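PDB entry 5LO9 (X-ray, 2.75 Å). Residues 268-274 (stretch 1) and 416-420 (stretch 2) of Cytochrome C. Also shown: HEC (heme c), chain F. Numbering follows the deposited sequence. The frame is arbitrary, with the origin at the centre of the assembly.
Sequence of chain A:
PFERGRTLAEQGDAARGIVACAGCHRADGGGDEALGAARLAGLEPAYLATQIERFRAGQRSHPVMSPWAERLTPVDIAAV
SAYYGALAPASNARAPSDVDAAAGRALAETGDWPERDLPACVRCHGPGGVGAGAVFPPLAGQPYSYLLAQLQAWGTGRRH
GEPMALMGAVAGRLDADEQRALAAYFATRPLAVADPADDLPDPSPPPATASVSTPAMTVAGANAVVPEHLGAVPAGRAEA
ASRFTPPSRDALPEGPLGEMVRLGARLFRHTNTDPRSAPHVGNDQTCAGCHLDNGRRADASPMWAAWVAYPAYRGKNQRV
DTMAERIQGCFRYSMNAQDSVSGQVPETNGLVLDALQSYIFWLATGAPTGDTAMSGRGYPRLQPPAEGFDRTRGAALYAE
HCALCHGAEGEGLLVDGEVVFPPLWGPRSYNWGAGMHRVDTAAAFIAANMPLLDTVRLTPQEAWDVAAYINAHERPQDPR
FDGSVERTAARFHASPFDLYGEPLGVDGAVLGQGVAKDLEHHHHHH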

ATOM      1  N   PHE A 268      -3.049  -9.933  13.880  1.00 36.40           N
ATOM      2  CA  PHE A 268      -1.639 -10.289  13.816  1.00 41.59           C
ATOM      3  C   PHE A 268      -1.241 -11.184  14.989  1.00 41.65           C
ATOM      4  O   PHE A 268      -0.476 -12.146  14.827  1.00 34.47           O
ATOM      5  CB  PHE A 268      -0.809  -9.004  13.814  1.00 39.59           C
ATOM      6  CG  PHE A 268       0.564  -9.150  13.227  1.00 34.92           C
ATOM      7  CD1 PHE A 268       0.770  -8.948  11.877  1.00 35.28           C
ATOM      8  CD2 PHE A 268       1.646  -9.460  14.034  1.00 33.45           C
ATOM      9  CE1 PHE A 268       2.041  -9.053  11.317  1.00 36.14           C
ATOM     10  CE2 PHE A 268       2.914  -9.562  13.491  1.00 42.34           C
ATOM     11  CZ  PHE A 268       3.111  -9.361  12.112  1.00 35.49           C
ATOM     12  N   ARG A 269      -1.744 -10.859  16.180  1.00 38.28           N
ATOM     13  CA  ARG A 269      -1.402 -11.528  17.424  1.00 37.58           C
ATOM     14  C   ARG A 269      -2.270 -12.764  17.695  1.00 41.56           C
ATOM     15  O   ARG A 269      -1.817 -13.720  18.343  1.00 40.64           O
ATOM     16  CB  ARG A 269      -1.541 -10.509  18.567  1.00 38.11           C
ATOM     17  CG  ARG A 269      -1.251 -10.999  19.966  1.00 30.48           C
ATOM     18  CD  ARG A 269       0.212 -11.311  20.170  1.00 33.50           C
ATOM     19  NE  ARG A 269       0.540 -12.698  19.857  1.00 46.19           N
ATOM     20  CZ  ARG A 269       1.715 -13.277  20.081  1.00 41.07           C
ATOM     21  NH1 ARG A 269       2.724 -12.609  20.634  1.00 38.27           N
ATOM     22  NH2 ARG A 269       1.874 -14.541  19.731  1.00 43.24           N
ATOM     23  N   HIS A 270      -3.513 -12.776  17.233  1.00 43.62           N
ATOM     24  CA  HIS A 270      -4.428 -13.866  17.545  1.00 40.67           C
ATOM     25  C   HIS A 270      -4.979 -14.474  16.270  1.00 36.52           C
ATOM     26  O   HIS A 270      -6.151 -14.817  16.190  1.00 37.93           O
ATOM     27  CB  HIS A 270      -5.546 -13.385  18.459  1.00 44.31           C
ATOM     28  CG  HIS A 270      -5.048 -12.771  19.740  1.00 48.52           C
ATOM     29  ND1 HIS A 270      -4.724 -13.520  20.852  1.00 46.75           N
ATOM     30  CD2 HIS A 270      -4.792 -11.482  20.071  1.00 41.41           C
ATOM     31  CE1 HIS A 270      -4.322 -12.718  21.821  1.00 44.35           C
ATOM     32  NE2 HIS A 270      -4.345 -11.477  21.373  1.00 38.92           N
ATOM     33  N   THR A 271      -4.099 -14.654  15.278  1.00 33.83           N
ATOM     34  CA  THR A 271      -4.527 -15.010  13.934  1.00 33.27           C
ATOM     35  C   THR A 271      -5.378 -16.270  13.935  1.00 43.54           C
ATOM     36  O   THR A 271      -6.351 -16.385  13.169  1.00 43.42           O
ATOM     37  CB  THR A 271      -3.312 -15.222  13.037  1.00 35.58           C
ATOM     38  OG1 THR A 271      -2.257 -14.310  13.387  1.00 34.09           O
ATOM     39  CG2 THR A 271      -3.713 -14.970  11.601  1.00 29.71           C
ATOM     40  N   ASN A 272      -5.050 -17.213  14.811  1.00 39.94           N
ATOM     41  CA  ASN A 272      -5.639 -18.540  14.742  1.00 42.02           C
ATOM     42  C   ASN A 272      -6.948 -18.652  15.512  1.00 39.89           C
ATOM     43  O   ASN A 272      -7.673 -19.634  15.322  1.00 35.55           O
ATOM     44  CB  ASN A 272      -4.652 -19.565  15.290  1.00 41.88           C
ATOM     45  CG  ASN A 272      -4.434 -19.396  16.759  1.00 38.16           C
ATOM     46  OD1 ASN A 272      -4.026 -18.341  17.222  1.00 41.16           O
ATOM     47  ND2 ASN A 272      -4.809 -20.402  17.515  1.00 45.54           N
ATOM     48  N   THR A 273      -7.264 -17.676  16.357  1.00 35.88           N
ATOM     49  CA  THR A 273      -8.437 -17.732  17.213  1.00 42.08           C
ATOM     50  C   THR A 273      -9.486 -16.669  16.932  1.00 39.06           C
ATOM     51  O   THR A 273     -10.643 -16.846  17.340  1.00 45.64           O
ATOM     52  CB  THR A 273      -8.031 -17.597  18.679  1.00 40.08           C
ATOM     53  OG1 THR A 273      -7.521 -16.276  18.892  1.00 48.12           O
ATOM     54  CG2 THR A 273      -6.981 -18.591  18.992  1.00 38.70           C
ATOM     55  N   ASP A 274      -9.119 -15.560  16.315  1.00 39.60           N
ATOM     56  CA  ASP A 274     -10.093 -14.523  16.032  1.00 46.77           C
ATOM     57  C   ASP A 274     -11.118 -15.013  15.001  1.00 49.86           C
ATOM     58  O   ASP A 274     -10.739 -15.597  13.967  1.00 41.06           O
ATOM     59  CB  ASP A 274      -9.394 -13.268  15.530  1.00 42.76           C
ATOM     60  CG  ASP A 274     -10.341 -12.095  15.412  1.00 44.26           C
ATOM     61  OD1 ASP A 274     -10.414 -11.296  16.375  1.00 46.66           O
ATOM     62  OD2 ASP A 274     -11.011 -11.985  14.358  1.00 40.43           O
ATOM     63  N   ASP A 416      -6.024 -22.433  26.364  1.00 51.63           N
ATOM     64  CA  ASP A 416      -7.358 -21.900  26.034  1.00 50.41           C
ATOM     65  C   ASP A 416      -7.437 -21.527  24.551  1.00 41.34           C
ATOM     66  O   ASP A 416      -8.022 -20.517  24.179  1.00 39.03           O
ATOM     67  CB  ASP A 416      -7.732 -20.700  26.912  1.00 42.73           C
ATOM     68  CG  ASP A 416      -7.837 -21.060  28.425  1.00 77.73           C
ATOM     69  OD1 ASP A 416      -7.733 -20.146  29.298  1.00 61.37           O
ATOM     70  OD2 ASP A 416      -8.022 -22.268  28.740  1.00 93.73           O
ATOM     71  N   GLY A 417      -6.834 -22.359  23.692  1.00 39.71           N
ATOM     72  CA  GLY A 417      -6.817 -22.119  22.265  1.00 37.74           C
ATOM     73  C   GLY A 417      -5.769 -21.150  21.754  1.00 43.84           C
ATOM     74  O   GLY A 417      -5.508 -21.139  20.545  1.00 48.30           O
ATOM     75  N   GLU A 418      -5.178 -20.321  22.620  1.00 42.44           N
ATOM     76  CA  GLU A 418      -4.125 -19.387  22.229  1.00 40.34           C
ATOM     77  C   GLU A 418      -2.779 -20.082  22.095  1.00 41.22           C
ATOM     78  O   GLU A 418      -2.452 -20.993  22.862  1.00 41.05           O
ATOM     79  CB  GLU A 418      -3.984 -18.271  23.261  1.00 38.28           C
ATOM     80  CG  GLU A 418      -5.242 -17.407  23.462  1.00 44.23           C
ATOM     81  CD  GLU A 418      -5.800 -16.752  22.181  1.00 56.45           C
ATOM     82  OE1 GLU A 418      -5.028 -16.244  21.310  1.00 44.88           O
ATOM     83  OE2 GLU A 418      -7.051 -16.797  22.055  1.00 65.92           O
ATOM     84  N   VAL A 419      -1.988 -19.632  21.126  1.00 41.06           N
ATOM     85  CA  VAL A 419      -0.654 -20.184  20.918  1.00 39.95           C
ATOM     86  C   VAL A 419       0.287 -19.521  21.906  1.00 40.52           C
ATOM     87  O   VAL A 419       0.605 -18.341  21.765  1.00 40.25           O
ATOM     88  CB  VAL A 419      -0.139 -19.964  19.489  1.00 44.26           C
ATOM     89  CG1 VAL A 419       1.165 -20.722  19.317  1.00 41.06           C
ATOM     90  CG2 VAL A 419      -1.130 -20.423  18.439  1.00 50.36           C
ATOM     91  N   VAL A 420       0.813 -20.294  22.843  1.00 40.21           N
ATOM     92  CA  VAL A 420       1.861 -19.767  23.699  1.00 40.69           C
ATOM     93  C   VAL A 420       3.222 -20.051  23.093  1.00 35.89           C
ATOM     94  O   VAL A 420       3.998 -19.126  22.873  1.00 42.19           O
ATOM     95  CB  VAL A 420       1.771 -20.361  25.104  1.00 37.44           C
ATOM     96  CG1 VAL A 420       2.892 -19.854  25.930  1.00 39.83           C
ATOM     97  CG2 VAL A 420       0.473 -20.006  25.739  1.00 32.73           C
TER
HETATM   98 FE   HEC F1004      11.220 -20.285  20.301  1.00 45.32          FE
HETATM   99  CHA HEC F1004       8.885 -18.655  18.281  1.00 32.16           C
HETATM  100  CHB HEC F1004      12.722 -21.738  17.501  1.00 38.06           C
HETATM  101  CHC HEC F1004      13.739 -21.523  22.328  1.00 36.70           C
HETATM  102  CHD HEC F1004       9.381 -19.368  23.173  1.00 35.73           C
HETATM  103  NA  HEC F1004      10.860 -20.222  18.249  1.00 36.42           N
HETATM  104  C1A HEC F1004       9.881 -19.536  17.639  1.00 34.70           C
HETATM  105  C2A HEC F1004       9.896 -19.741  16.165  1.00 32.82           C
HETATM  106  C3A HEC F1004      11.024 -20.625  15.938  1.00 35.00           C
HETATM  107  C4A HEC F1004      11.548 -20.872  17.308  1.00 35.97           C
HETATM  108  CMA HEC F1004      11.498 -21.132  14.611  1.00 36.87           C
HETATM  109  CAA HEC F1004       9.020 -19.176  15.095  1.00 30.18           C
HETATM  110  CBA HEC F1004       8.407 -20.349  14.323  1.00 44.03           C
HETATM  111  CGA HEC F1004       6.916 -20.471  14.475  1.00 39.62           C
HETATM  112  O1A HEC F1004       6.318 -19.630  15.162  1.00 36.16           O
HETATM  113  O2A HEC F1004       6.365 -21.434  13.899  1.00 43.29           O
HETATM  114  NB  HEC F1004      12.923 -21.418  19.963  1.00 37.01           N
HETATM  115  C1B HEC F1004      13.353 -21.905  18.806  1.00 35.83           C
HETATM  116  C2B HEC F1004      14.614 -22.669  18.935  1.00 33.43           C
HETATM  117  C3B HEC F1004      14.920 -22.597  20.360  1.00 40.65           C
HETATM  118  C4B HEC F1004      13.807 -21.776  20.892  1.00 37.75           C
HETATM  119  CMB HEC F1004      15.367 -23.363  17.861  1.00 38.50           C
HETATM  120  CAB HEC F1004      16.094 -23.173  21.107  1.00 33.39           C
HETATM  121  CBB HEC F1004      17.338 -22.557  20.514  1.00 31.72           C
HETATM  122  NC  HEC F1004      11.507 -20.434  22.368  1.00 44.88           N
HETATM  123  C1C HEC F1004      12.564 -20.954  22.976  1.00 36.50           C
HETATM  124  C2C HEC F1004      12.458 -20.967  24.444  1.00 35.44           C
HETATM  125  C3C HEC F1004      11.178 -20.339  24.707  1.00 35.02           C
HETATM  126  C4C HEC F1004      10.666 -20.066  23.338  1.00 42.63           C
HETATM  127  CMC HEC F1004      13.453 -21.524  25.408  1.00 43.00           C
HETATM  128  CAC HEC F1004      10.451 -20.073  26.000  1.00 37.45           C
HETATM  129  CBC HEC F1004      11.189 -19.336  27.067  1.00 42.19           C
HETATM  130  ND  HEC F1004       9.476 -19.195  20.654  1.00 40.01           N
HETATM  131  C1D HEC F1004       8.918 -18.927  21.843  1.00 38.46           C
HETATM  132  C2D HEC F1004       7.697 -18.089  21.697  1.00 36.71           C
HETATM  133  C3D HEC F1004       7.570 -17.872  20.267  1.00 34.15           C
HETATM  134  C4D HEC F1004       8.723 -18.596  19.716  1.00 34.14           C
HETATM  135  CMD HEC F1004       6.789 -17.559  22.747  1.00 38.47           C
HETATM  136  CAD HEC F1004       6.494 -17.103  19.583  1.00 43.27           C
HETATM  137  CBD HEC F1004       6.824 -15.627  19.790  1.00 39.05           C
HETATM  138  CGD HEC F1004       5.581 -14.789  20.065  1.00 37.69           C
HETATM  139  O1D HEC F1004       4.448 -15.292  20.160  1.00 42.25           O
HETATM  140  O2D HEC F1004       5.728 -13.574  20.224  1.00 49.41           O
HETATM  141  O   HOH W   1      -0.471 -16.062  20.448  1.00 42.70           O
HETATM  142  O   HOH W   2      -3.007 -17.268  19.703  1.00 36.33           O

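The contact is keyed by Glu418, whose carboxylate receives the hydrogen bond of His270: ND1 lies 2.8 Å from Glu418 OE1, nearly straight, with the acceptor near the ring plane, where the nitrogen's proton points. Both CA-to-CB bonds run sideways, so reach comes from the side-chain ends; Glu418 folds back through two m rotamers. Arg269 anchors differently, directing its guanidinium chiefly to the heme propionate, with NH2 2.7 Å from HEC O1D and NH1 3.2 Å from HEC O2D.

The CA-to-CB bond of Asn272 points toward the other stretch, and ND2 donates to Gly417 O at 3.2 Å; water 2 lies within hydrogen-bonding distance of Asn272 OD1 and Glu418 OE1, and accepts from Val419 N. Water 1 accepts a weak bond from Arg269 NH2 and lies near Val419 O, bridging their 4.5 Å separation.

Thr273 OG1 lies 3.2 Å from Glu418 OE2, a weak hydrogen bond; Glu418 OE1 and His270 O are also within reach of its one proton. That carbonyl also accepts from the backbone N atoms of Thr273 and Asp274, holding the turn where His270 leaves the helix. Strand 418-419 comes nearest at Thr273 CA to Glu418 CA, 6.8 Å. The stretches bury 241 Å², both sides summed: Thr273 CG2 rests against Gly417 O, and Val419 CG2 lies 3.8 Å from Asn272 OD1. Gly417's backbone angles themselves call for glycine.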